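Local coordinates for protein 3-deoxy-d-manno-octulosonic-acid transferase (Acinetobacter baumannii, PDB 4BFC) that probably transfers Kdo from CMP-Kdo to a lipid A precursor in lipopolysaccharide assembly, the fragment here being its C-terminal CMP-Kdo-binding domain, at residues W37-N41 and R42-T46; L122-W125 and Y126-Q130; V131-V134 and G135-N139; T168-D171 and E172-E176. All blocks are in the same frame, centred on the assembly; numbering follows the deposited sequence. Where two conformers were deposited one is given.

Interaction 1 (W37-N41 and R42-T46); sequences WYLEN and RQVVT
Arg42 meets Leu39 through backbone and side chain alike, in the turn that carries the chain from helix 24-36 into strand 43-50. In the backbone, Arg42 N donates to Leu39 O at 3.0 Å; the bond is nearly straight at the hydrogen (163°), yet the nitrogen sits well above the carbonyl plane. Just before it a Schellman motif ends the helix, with Tyr38 at positive phi as its C-prime residue.

The apolar contacts are lighter. Leu39 CD2 lies 4.0 Å from Arg42 CG, and Leu39 CD1 comes to 4.4 Å from Val44 CG2, so a buried leucine bridges the turn and the start of the strand.

The polar end belongs to Arg42. Bends at chi2 (-59°) and chi3 (-69°) lay its methylenes along the preceding peptide, Arg42 CD 3.6 Å from Asn41 O, before the guanidinium reaches its partners. A water in the guanidinium plane accepts from Arg42 NH1 at 2.9 Å and donates to Trp37 O at 3.0 Å. The backbone carbonyls of Lys71, Leu72, His108 and Thr111 also receive its N-H groups; arginine suits such a site because it can serve several carbonyls at once, and they fix how its plane is turned.

Leu39 rests against His34 of helix 24-36, Val44 packs on Ile75 of strand 72-78, and Val45 reaches Trp192 and Leu196 of helix 185-197.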
loop_
_atom_site.group_PDB
_atom_site.type_symbol
_atom_site.label_atom_id
_atom_site.label_comp_id
_atom_site.label_asym_id
_atom_site.label_seq_id
_atom_site.Cartn_x
_atom_site.Cartn_y
_atom_site.Cartn_z
ATOM N N TRP A 37 6.865 12.741 30.757
ATOM C CA TRP A 37 8.071 12.137 30.283
ATOM C C TRP A 37 9.231 13.100 30.413
ATOM O O TRP A 37 10.342 12.758 29.998
ATOM C CB TRP A 37 7.876 11.620 28.825
ATOM C CG TRP A 37 6.820 10.550 28.596
ATOM C CD1 TRP A 37 5.957 9.887 29.522
ATOM C CD2 TRP A 37 6.534 9.925 27.305
ATOM N NE1 TRP A 37 5.141 8.972 28.871
ATOM C CE2 TRP A 37 5.468 8.937 27.529
ATOM C CE3 TRP A 37 7.040 10.117 25.985
ATOM C CZ2 TRP A 37 4.935 8.191 26.476
ATOM C CZ3 TRP A 37 6.507 9.348 24.957
ATOM C CH2 TRP A 37 5.496 8.405 25.199
ATOM N N TYR A 38 8.991 14.265 31.049
ATOM C CA TYR A 38 10.028 15.275 31.304
ATOM C C TYR A 38 10.806 15.627 30.001
ATOM O O TYR A 38 12.033 15.652 29.961
ATOM C CB TYR A 38 10.935 14.783 32.484
ATOM C CG TYR A 38 10.125 14.493 33.757
ATOM C CD1 TYR A 38 9.818 15.521 34.651
ATOM C CD2 TYR A 38 9.701 13.207 34.080
ATOM C CE1 TYR A 38 9.089 15.292 35.796
ATOM C CE2 TYR A 38 8.944 12.948 35.254
ATOM C CZ TYR A 38 8.641 14.013 36.104
ATOM O OH TYR A 38 7.909 13.841 37.269
ATOM N N LEU A 39 10.072 15.889 28.916
ATOM C CA LEU A 39 10.718 16.169 27.629
ATOM C C LEU A 39 11.269 17.590 27.508
ATOM O O LEU A 39 11.912 17.894 26.499
ATOM C CB LEU A 39 9.779 15.907 26.439
ATOM C CG LEU A 39 9.289 14.463 26.434
ATOM C CD1 LEU A 39 8.467 14.357 25.128
ATOM C CD2 LEU A 39 10.424 13.442 26.411
ATOM N N GLU A 40 11.034 18.431 28.523
ATOM C CA GLU A 40 11.486 19.839 28.505
ATOM C C GLU A 40 13.005 19.913 28.274
ATOM O O GLU A 40 13.484 20.769 27.533
ATOM C CB GLU A 40 11.030 20.593 29.765
ATOM C CG GLU A 40 11.402 22.087 29.784
ATOM C CD GLU A 40 10.828 22.915 28.617
ATOM O OE1 GLU A 40 9.652 22.699 28.201
ATOM O OE2 GLU A 40 11.563 23.814 28.111
ATOM N N ASN A 41 13.760 18.957 28.825
ATOM C CA ASN A 41 15.204 18.958 28.589
ATOM C C ASN A 41 15.674 17.814 27.696
ATOM O O ASN A 41 16.797 17.293 27.844
ATOM C CB ASN A 41 15.989 18.977 29.914
ATOM C CG ASN A 41 15.521 20.070 30.851
ATOM O OD1 ASN A 41 15.679 21.260 30.579
ATOM N ND2 ASN A 41 14.926 19.664 31.963
ATOM N N ARG A 42 14.815 17.396 26.758
ATOM C CA ARG A 42 15.240 16.480 25.740
ATOM C C ARG A 42 15.080 17.243 24.411
ATOM O O ARG A 42 14.275 18.233 24.323
ATOM C CB ARG A 42 14.320 15.238 25.670
ATOM C CG ARG A 42 14.262 14.398 26.952
ATOM C CD ARG A 42 15.655 13.912 27.316
ATOM N NE ARG A 42 16.296 12.914 26.442
ATOM C CZ ARG A 42 16.095 11.603 26.482
ATOM N NH1 ARG A 42 15.215 11.083 27.369
ATOM N NH2 ARG A 42 16.830 10.822 25.712
ATOM N N GLN A 43 15.892 16.843 23.453
ATOM C CA GLN A 43 15.701 17.305 22.056
ATOM C C GLN A 43 15.147 16.115 21.266
ATOM O O GLN A 43 15.846 15.131 21.042
ATOM C CB GLN A 43 16.991 17.779 21.438
ATOM C CG GLN A 43 17.473 19.050 22.068
ATOM C CD GLN A 43 18.846 19.434 21.546
ATOM O OE1 GLN A 43 19.758 18.602 21.429
ATOM N NE2 GLN A 43 18.980 20.692 21.187
ATOM N N VAL A 44 13.868 16.267 20.873
ATOM C CA VAL A 44 13.144 15.153 20.215
ATOM C C VAL A 44 13.213 15.304 18.687
ATOM O O VAL A 44 12.747 16.356 18.147
ATOM C CB VAL A 44 11.673 15.159 20.619
ATOM C CG1 VAL A 44 10.937 13.995 19.926
ATOM C CG2 VAL A 44 11.634 14.981 22.158
ATOM N N VAL A 45 13.834 14.310 18.056
ATOM C CA VAL A 45 13.955 14.270 16.577
ATOM C C VAL A 45 13.117 13.080 16.101
ATOM O O VAL A 45 13.261 11.980 16.683
ATOM C CB VAL A 45 15.442 14.216 16.121
ATOM C CG1 VAL A 45 16.219 15.358 16.810
ATOM C CG2 VAL A 45 16.178 12.904 16.399
ATOM N N THR A 46 12.349 13.288 15.031
ATOM C CA THR A 46 11.416 12.199 14.652
ATOM C C THR A 46 11.612 11.753 13.197
ATOM O O THR A 46 11.682 12.644 12.270
ATOM C CB THR A 46 10.010 12.733 14.920
ATOM O OG1 THR A 46 9.840 12.849 16.328
ATOM C CG2 THR A 46 8.864 11.805 14.382
HETATM O O HOH W 1 13.087 11.992 29.146
#

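Interaction 2 (L122-W125 and Y126-Q130); sequences LWLW and YALSQ
Leu122 lies across the ring of Tyr126, one helical turn on: its CG is 3.5 Å from Tyr126 CE2 and its CD2 3.6 Å from the same carbon, while CD1 stands over one ring face, offset toward the rim. With CG anti to the backbone N (chi1 -164°), both branches of the leucine are carried forward to the tyrosine. In the backbone Tyr126 N donates to Leu122 O at 2.9 Å, almost straight at 175°, and Ala127 N to Trp123 O at 3.0 Å. These i to i+4 bonds belong to helix 122-128, which leads into strand 131-134 of the Rossmann-like parallel sheet. Toward the end of the helix the bonding pattern shifts: Trp125 O takes Leu128 N at 3.0 Å and the hydroxyl Ser129 OG at 2.7 Å, from opposite faces of its carbonyl plane. Serine is apt here, since its short side chain can turn back to a carbonyl four residues earlier and still hydrogen-bond Thr46 of the neighbouring strand. Leu128 runs alongside Trp125, with Leu128 CD1 4.0 Å from Trp125 CE3. Trp123 leans on helix 148-152, its NE1 donating to Glu149 and its ring meeting Val152, and the small Ala127 fits against Ala30 of helix 24-36.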
loop_
_atom_site.group_PDB
_atom_site.type_symbol
_atom_site.label_atom_id
_atom_site.label_comp_id
_atom_site.label_asym_id
_atom_site.label_seq_id
_atom_site.Cartn_x
_atom_site.Cartn_y
_atom_site.Cartn_z
ATOM N N LEU A 122 0.466 9.236 14.593
ATOM C CA LEU A 122 1.452 10.137 13.976
ATOM C C LEU A 122 1.382 11.614 14.441
ATOM O O LEU A 122 2.453 12.253 14.693
ATOM C CB LEU A 122 1.385 9.988 12.438
ATOM C CG LEU A 122 2.586 10.553 11.701
ATOM C CD1 LEU A 122 3.944 10.028 12.183
ATOM C CD2 LEU A 122 2.360 10.453 10.200
ATOM N N TRP A 123 0.170 12.208 14.578
ATOM C CA TRP A 123 -0.009 13.573 15.055
ATOM C C TRP A 123 0.557 13.778 16.446
ATOM O O TRP A 123 1.147 14.790 16.715
ATOM C CB TRP A 123 -1.476 14.008 15.023
ATOM C CG TRP A 123 -1.845 14.488 13.647
ATOM C CD1 TRP A 123 -1.807 13.751 12.467
ATOM C CD2 TRP A 123 -2.234 15.859 13.237
ATOM N NE1 TRP A 123 -2.179 14.529 11.393
ATOM C CE2 TRP A 123 -2.446 15.801 11.782
ATOM C CE3 TRP A 123 -2.438 17.071 13.901
ATOM C CZ2 TRP A 123 -2.840 16.924 11.045
ATOM C CZ3 TRP A 123 -2.829 18.196 13.143
ATOM C CH2 TRP A 123 -3.026 18.116 11.750
ATOM N N LEU A 124 0.370 12.795 17.325
ATOM C CA LEU A 124 0.932 12.923 18.660
ATOM C C LEU A 124 2.471 13.113 18.588
ATOM O O LEU A 124 2.994 13.992 19.284
ATOM C CB LEU A 124 0.590 11.679 19.512
ATOM C CG LEU A 124 1.146 11.406 20.919
ATOM C CD1 LEU A 124 0.827 12.619 21.752
ATOM C CD2 LEU A 124 0.547 10.099 21.514
ATOM N N TRP A 125 3.140 12.248 17.812
ATOM C CA TRP A 125 4.627 12.271 17.718
ATOM C C TRP A 125 5.081 13.562 17.093
ATOM O O TRP A 125 5.973 14.199 17.613
ATOM C CB TRP A 125 5.172 11.066 16.992
ATOM C CG TRP A 125 4.537 9.799 17.549
ATOM C CD1 TRP A 125 3.816 8.865 16.851
ATOM C CD2 TRP A 125 4.410 9.424 18.959
ATOM N NE1 TRP A 125 3.284 7.915 17.694
ATOM C CE2 TRP A 125 3.606 8.194 18.979
ATOM C CE3 TRP A 125 4.846 9.970 20.158
ATOM C CZ2 TRP A 125 3.291 7.558 20.146
ATOM C CZ3 TRP A 125 4.471 9.334 21.359
ATOM C CH2 TRP A 125 3.763 8.125 21.336
ATOM N N TYR A 126 4.493 13.957 15.959
ATOM C CA TYR A 126 4.868 15.320 15.430
ATOM C C TYR A 126 4.674 16.444 16.483
ATOM O O TYR A 126 5.489 17.330 16.615
ATOM C CB TYR A 126 3.961 15.696 14.244
ATOM C CG TYR A 126 4.218 14.972 12.963
ATOM C CD1 TYR A 126 5.536 14.800 12.520
ATOM C CD2 TYR A 126 3.160 14.484 12.159
ATOM C CE1 TYR A 126 5.818 14.169 11.333
ATOM C CE2 TYR A 126 3.446 13.849 10.948
ATOM C CZ TYR A 126 4.759 13.703 10.546
ATOM O OH TYR A 126 5.051 13.111 9.370
ATOM N N ALA A 127 3.599 16.379 17.271
ATOM C CA ALA A 127 3.349 17.426 18.270
ATOM C C ALA A 127 4.422 17.419 19.401
ATOM O O ALA A 127 4.579 18.398 20.136
ATOM C CB ALA A 127 1.956 17.277 18.869
ATOM N N LEU A 128 5.147 16.324 19.518
ATOM C CA LEU A 128 6.233 16.202 20.510
ATOM C C LEU A 128 7.622 16.529 19.933
ATOM O O LEU A 128 8.643 16.537 20.672
ATOM C CB LEU A 128 6.212 14.822 21.194
ATOM C CG LEU A 128 4.987 14.557 22.101
ATOM C CD1 LEU A 128 5.046 13.134 22.613
ATOM C CD2 LEU A 128 4.992 15.531 23.280
ATOM N N SER A 129 7.699 16.776 18.618
ATOM C CA SER A 129 8.998 16.806 17.960
ATOM C C SER A 129 9.568 18.257 17.900
ATOM O O SER A 129 8.803 19.253 17.695
ATOM C CB SER A 129 8.817 16.328 16.505
ATOM O OG SER A 129 8.231 15.009 16.439
ATOM N N GLN A 130 10.898 18.342 17.990
ATOM C CA GLN A 130 11.645 19.580 17.704
ATOM C C GLN A 130 11.938 19.720 16.214
ATOM O O GLN A 130 11.894 20.839 15.670
ATOM C CB GLN A 130 12.938 19.717 18.518
ATOM C CG GLN A 130 12.746 20.351 19.873
ATOM C CD GLN A 130 11.869 19.528 20.754
ATOM O OE1 GLN A 130 12.336 18.545 21.381
ATOM N NE2 GLN A 130 10.603 19.891 20.828
#

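Interaction 3 (V131-V134 and G135-N139); sequences VCFV and GGSLN
This is a buried, local contact in which the loop after strand 131-134 folds back on the strand's end, Ser137 and Leu138 meeting Val134 and Phe133. The strand belongs to a Rossmann-like parallel sheet, consistent with the C-terminal domain of a GT-B glycosyltransferase, and loops at the C-terminal ends of the strands in such domains commonly take part in binding the nucleotide-sugar donor. Phe133 supplies the apolar part. A chi1 of 166°, which sets CG opposite its own amide nitrogen, sends the ring along the chain direction to meet the loop: Phe133 CZ touches Leu138 CD1 at 3.6 Å, and Phe133 CE2 approaches Gly135 CA to 3.4 Å. Glycine suits the place, as its bare CA lets the ring come this close. Gly136 has a different reason for its type: its phi is positive, and a beta carbon there would press on the preceding carbonyl oxygen. Beyond the two segments, the carboxylate of Glu54 receives the backbone N-H groups of Gly136, Ser137 and Leu138, fixing the course of the loop, while Val134 packs on Thr157 and Val159 of strand 157-159. Ser137 joins the two sides. Its hydroxyl stands between the backbone N and the carbonyl carbon (chi1 61°), also bonds Gly160 N, and stays 3.5 Å from Phe133 CZ; Ser137 OG donates to Val134 O at 2.8 Å, lying in the carbonyl plane.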
loop_
_atom_site.group_PDB
_atom_site.type_symbol
_atom_site.label_atom_id
_atom_site.label_comp_id
_atom_site.label_asym_id
_atom_site.label_seq_id
_atom_site.Cartn_x
_atom_site.Cartn_y
_atom_site.Cartn_z
ATOM N N VAL A 131 12.268 18.584 15.579
ATOM C CA VAL A 131 12.473 18.552 14.140
ATOM C C VAL A 131 11.994 17.177 13.674
ATOM O O VAL A 131 11.937 16.210 14.469
ATOM C CB VAL A 131 13.983 18.703 13.692
ATOM C CG1 VAL A 131 14.562 20.098 14.010
ATOM C CG2 VAL A 131 14.876 17.606 14.281
ATOM N N CYS A 132 11.750 17.088 12.382
ATOM C CA CYS A 132 11.373 15.811 11.831
ATOM C C CYS A 132 11.913 15.574 10.425
ATOM O O CYS A 132 12.436 16.474 9.762
ATOM C CB CYS A 132 9.827 15.645 11.874
ATOM S SG CYS A 132 8.964 16.483 10.530
ATOM N N PHE A 133 11.861 14.315 10.030
ATOM C CA PHE A 133 12.083 13.864 8.674
ATOM C C PHE A 133 10.875 13.001 8.230
ATOM O O PHE A 133 10.488 12.091 8.925
ATOM C CB PHE A 133 13.323 12.979 8.667
ATOM C CG PHE A 133 13.529 12.159 7.406
ATOM C CD1 PHE A 133 14.013 12.686 6.193
ATOM C CD2 PHE A 133 13.073 10.818 7.384
ATOM C CE1 PHE A 133 14.157 11.864 5.061
ATOM C CE2 PHE A 133 13.198 9.990 6.251
ATOM C CZ PHE A 133 13.789 10.518 5.061
ATOM N N VAL A 134 10.337 13.324 7.060
ATOM C CA VAL A 134 9.193 12.584 6.474
ATOM C C VAL A 134 9.721 11.624 5.427
ATOM O O VAL A 134 10.289 12.023 4.394
ATOM C CB VAL A 134 8.102 13.523 5.897
ATOM C CG1 VAL A 134 6.965 12.636 5.278
ATOM C CG2 VAL A 134 7.546 14.409 7.033
ATOM N N GLY A 135 9.507 10.346 5.727
ATOM C CA GLY A 135 10.111 9.228 4.979
ATOM C C GLY A 135 9.403 8.813 3.683
ATOM O O GLY A 135 8.548 9.516 3.083
ATOM N N GLY A 136 9.759 7.623 3.227
ATOM C CA GLY A 136 9.348 7.286 1.867
ATOM C C GLY A 136 10.103 8.096 0.814
ATOM O O GLY A 136 9.731 8.080 -0.354
ATOM N N SER A 137 11.192 8.766 1.211
ATOM C CA SER A 137 11.775 9.828 0.370
ATOM C C SER A 137 13.298 9.666 0.154
ATOM O O SER A 137 13.810 10.346 -0.755
ATOM C CB SER A 137 11.439 11.237 0.902
ATOM O OG SER A 137 11.961 11.453 2.262
ATOM N N LEU A 138 13.941 8.831 0.992
ATOM C CA LEU A 138 15.343 8.357 0.764
ATOM C C LEU A 138 15.429 6.978 0.124
ATOM O O LEU A 138 16.435 6.682 -0.516
ATOM C CB LEU A 138 16.191 8.457 2.044
ATOM C CG LEU A 138 16.598 9.822 2.564
ATOM C CD1 LEU A 138 17.132 9.634 3.976
ATOM C CD2 LEU A 138 17.659 10.361 1.623
ATOM N N ASN A 139 14.404 6.103 0.302
ATOM C CA ASN A 139 14.392 4.864 -0.415
ATOM C C ASN A 139 14.231 5.019 -1.915
ATOM O O ASN A 139 13.995 6.125 -2.424
ATOM C CB ASN A 139 13.336 3.899 0.177
ATOM C CG ASN A 139 11.956 4.480 0.167
ATOM O OD1 ASN A 139 11.712 5.646 0.559
ATOM N ND2 ASN A 139 11.014 3.687 -0.311
#

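Interaction 4 (T168-D171 and E172-E176); sequences TIVD and EFIDE
Four successive i to i+4 hydrogen bonds run through helix 167-175, from Glu172 N to Thr168 O (3.0 Å) through to Asp175 N to Asp171 O (2.9 Å). Ile169 and Phe173 extend together from the same side of the helix, with Ile169 CG2 3.8 Å from Phe173 CE2; the ring presents its edge to Ile169 O, which lies in the ring plane 3.1 Å from Phe173 CD2. Both residues pack on Leu148, so large apolar types suit this inward side. Val170 CG1 touches Ile174 CD1 at 4.0 Å, and both residues reach Ile181 of strand 180-181, into which this helix leads as the crossover of a beta-alpha-beta unit that starts at strand 157-159. Asp171 aligns with Ile174, its OD1 3.6 Å from Ile174 CD1, but its carboxylate is bonded to Tyr163 OH and Gln167 NE2. Glu172, extended beyond CG, runs back past Thr168 O until its OE2 is 3.9 Å from Thr168 CG2. Near this first turn Glu86 of the second subunit accepts from Thr168 N and Ile169 N, and Glu89 of that subunit comes close to Glu172 OE2. The nearness of Glu89 may raise the proton affinity of one or both carboxylates, whereas the helix's amino end should favour the negative charge of Glu86.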
loop_
_atom_site.group_PDB
_atom_site.type_symbol
_atom_site.label_atom_id
_atom_site.label_comp_id
_atom_site.label_asym_id
_atom_site.label_seq_id
_atom_site.Cartn_x
_atom_site.Cartn_y
_atom_site.Cartn_z
ATOM N N THR A 168 4.059 18.612 -6.215
ATOM C CA THR A 168 3.516 19.967 -6.235
ATOM C C THR A 168 3.672 20.681 -4.916
ATOM O O THR A 168 4.248 21.820 -4.860
ATOM C CB THR A 168 2.032 19.961 -6.653
ATOM O OG1 THR A 168 1.933 19.288 -7.891
ATOM C CG2 THR A 168 1.495 21.421 -6.897
ATOM N N ILE A 169 3.175 20.020 -3.863
ATOM C CA ILE A 169 3.179 20.621 -2.516
ATOM C C ILE A 169 4.594 20.820 -2.013
ATOM O O ILE A 169 4.878 21.907 -1.458
ATOM C CB ILE A 169 2.356 19.791 -1.502
ATOM C CG1 ILE A 169 0.845 20.016 -1.632
ATOM C CG2 ILE A 169 2.741 20.086 -0.023
ATOM C CD1 ILE A 169 0.070 18.931 -0.874
ATOM N N VAL A 170 5.470 19.832 -2.173
ATOM C CA VAL A 170 6.871 19.995 -1.679
ATOM C C VAL A 170 7.524 21.177 -2.434
ATOM O O VAL A 170 8.076 22.066 -1.796
ATOM C CB VAL A 170 7.696 18.717 -1.811
ATOM C CG1 VAL A 170 9.167 18.921 -1.438
ATOM C CG2 VAL A 170 7.153 17.702 -0.828
ATOM N N ASP A 171 7.386 21.237 -3.766
ATOM C CA ASP A 171 7.907 22.434 -4.511
ATOM C C ASP A 171 7.330 23.769 -4.049
ATOM O O ASP A 171 8.069 24.753 -3.983
ATOM C CB ASP A 171 7.749 22.278 -6.013
ATOM C CG ASP A 171 8.656 21.231 -6.593
ATOM O OD1 ASP A 171 9.633 20.829 -5.935
ATOM O OD2 ASP A 171 8.381 20.805 -7.721
ATOM N N GLU A 172 6.062 23.837 -3.688
ATOM C CA GLU A 172 5.516 25.099 -3.153
ATOM C C GLU A 172 6.307 25.523 -1.891
ATOM O O GLU A 172 6.580 26.711 -1.656
ATOM C CB GLU A 172 4.067 24.930 -2.745
ATOM C CG GLU A 172 3.052 24.949 -3.876
ATOM C CD GLU A 172 1.670 24.459 -3.462
ATOM O OE1 GLU A 172 1.415 24.208 -2.255
ATOM O OE2 GLU A 172 0.824 24.295 -4.354
ATOM N N PHE A 173 6.683 24.531 -1.078
ATOM C CA PHE A 173 7.439 24.793 0.129
ATOM C C PHE A 173 8.950 25.055 -0.124
ATOM O O PHE A 173 9.544 25.896 0.557
ATOM C CB PHE A 173 7.167 23.703 1.177
ATOM C CG PHE A 173 5.810 23.845 1.859
ATOM C CD1 PHE A 173 5.640 24.579 3.010
ATOM C CD2 PHE A 173 4.701 23.179 1.346
ATOM C CE1 PHE A 173 4.407 24.710 3.631
ATOM C CE2 PHE A 173 3.445 23.306 1.938
ATOM C CZ PHE A 173 3.296 24.061 3.102
ATOM N N ILE A 174 9.549 24.418 -1.126
ATOM C CA ILE A 174 10.941 24.691 -1.465
ATOM C C ILE A 174 11.033 26.125 -2.003
ATOM O O ILE A 174 11.984 26.853 -1.660
ATOM C CB ILE A 174 11.485 23.703 -2.534
ATOM C CG1 ILE A 174 11.563 22.251 -2.002
ATOM C CG2 ILE A 174 12.863 24.121 -3.070
ATOM C CD1 ILE A 174 11.900 21.291 -3.139
ATOM N N ASP A 175 10.039 26.544 -2.797
ATOM C CA ASP A 175 10.056 27.895 -3.405
ATOM C C ASP A 175 9.999 28.999 -2.370
ATOM O O ASP A 175 10.481 30.092 -2.641
ATOM C CB ASP A 175 8.888 28.126 -4.359
ATOM C CG ASP A 175 8.949 27.259 -5.585
ATOM O OD1 ASP A 175 10.029 26.733 -5.930
ATOM O OD2 ASP A 175 7.880 27.108 -6.213
ATOM N N GLU A 176 9.385 28.746 -1.217
ATOM C CA GLU A 176 9.344 29.743 -0.133
ATOM C C GLU A 176 10.352 29.501 1.025
ATOM O O GLU A 176 10.158 30.080 2.117
ATOM C CB GLU A 176 7.943 29.829 0.438
ATOM C CG GLU A 176 6.882 30.182 -0.593
ATOM C CD GLU A 176 7.094 31.540 -1.194
ATOM O OE1 GLU A 176 7.253 32.508 -0.416
ATOM O OE2 GLU A 176 7.099 31.633 -2.445
#

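Interactions 1, 2 and 3 form one connected region around the middle of the sheet. Thr46 joins all three: its OG1 is 2.7 Å from Ser129 OG of interaction 2, and its carbonyl O is 2.8 Å from Phe133 N of interaction 3, since strands 43-50 and 131-134 are neighbours. Interactions 2 and 3 meet where Tyr126 OH lies 3.7 Å from Val134 CG2. Interaction 4 stands apart, its nearest atoms about 8 Å from interaction 3; it lies across the chain's centre from interaction 1, about 15 Å away at the nearest atoms. Of the four, the loop of interaction 3 probably lies nearest the CMP-Kdo pocket, judging by the fold.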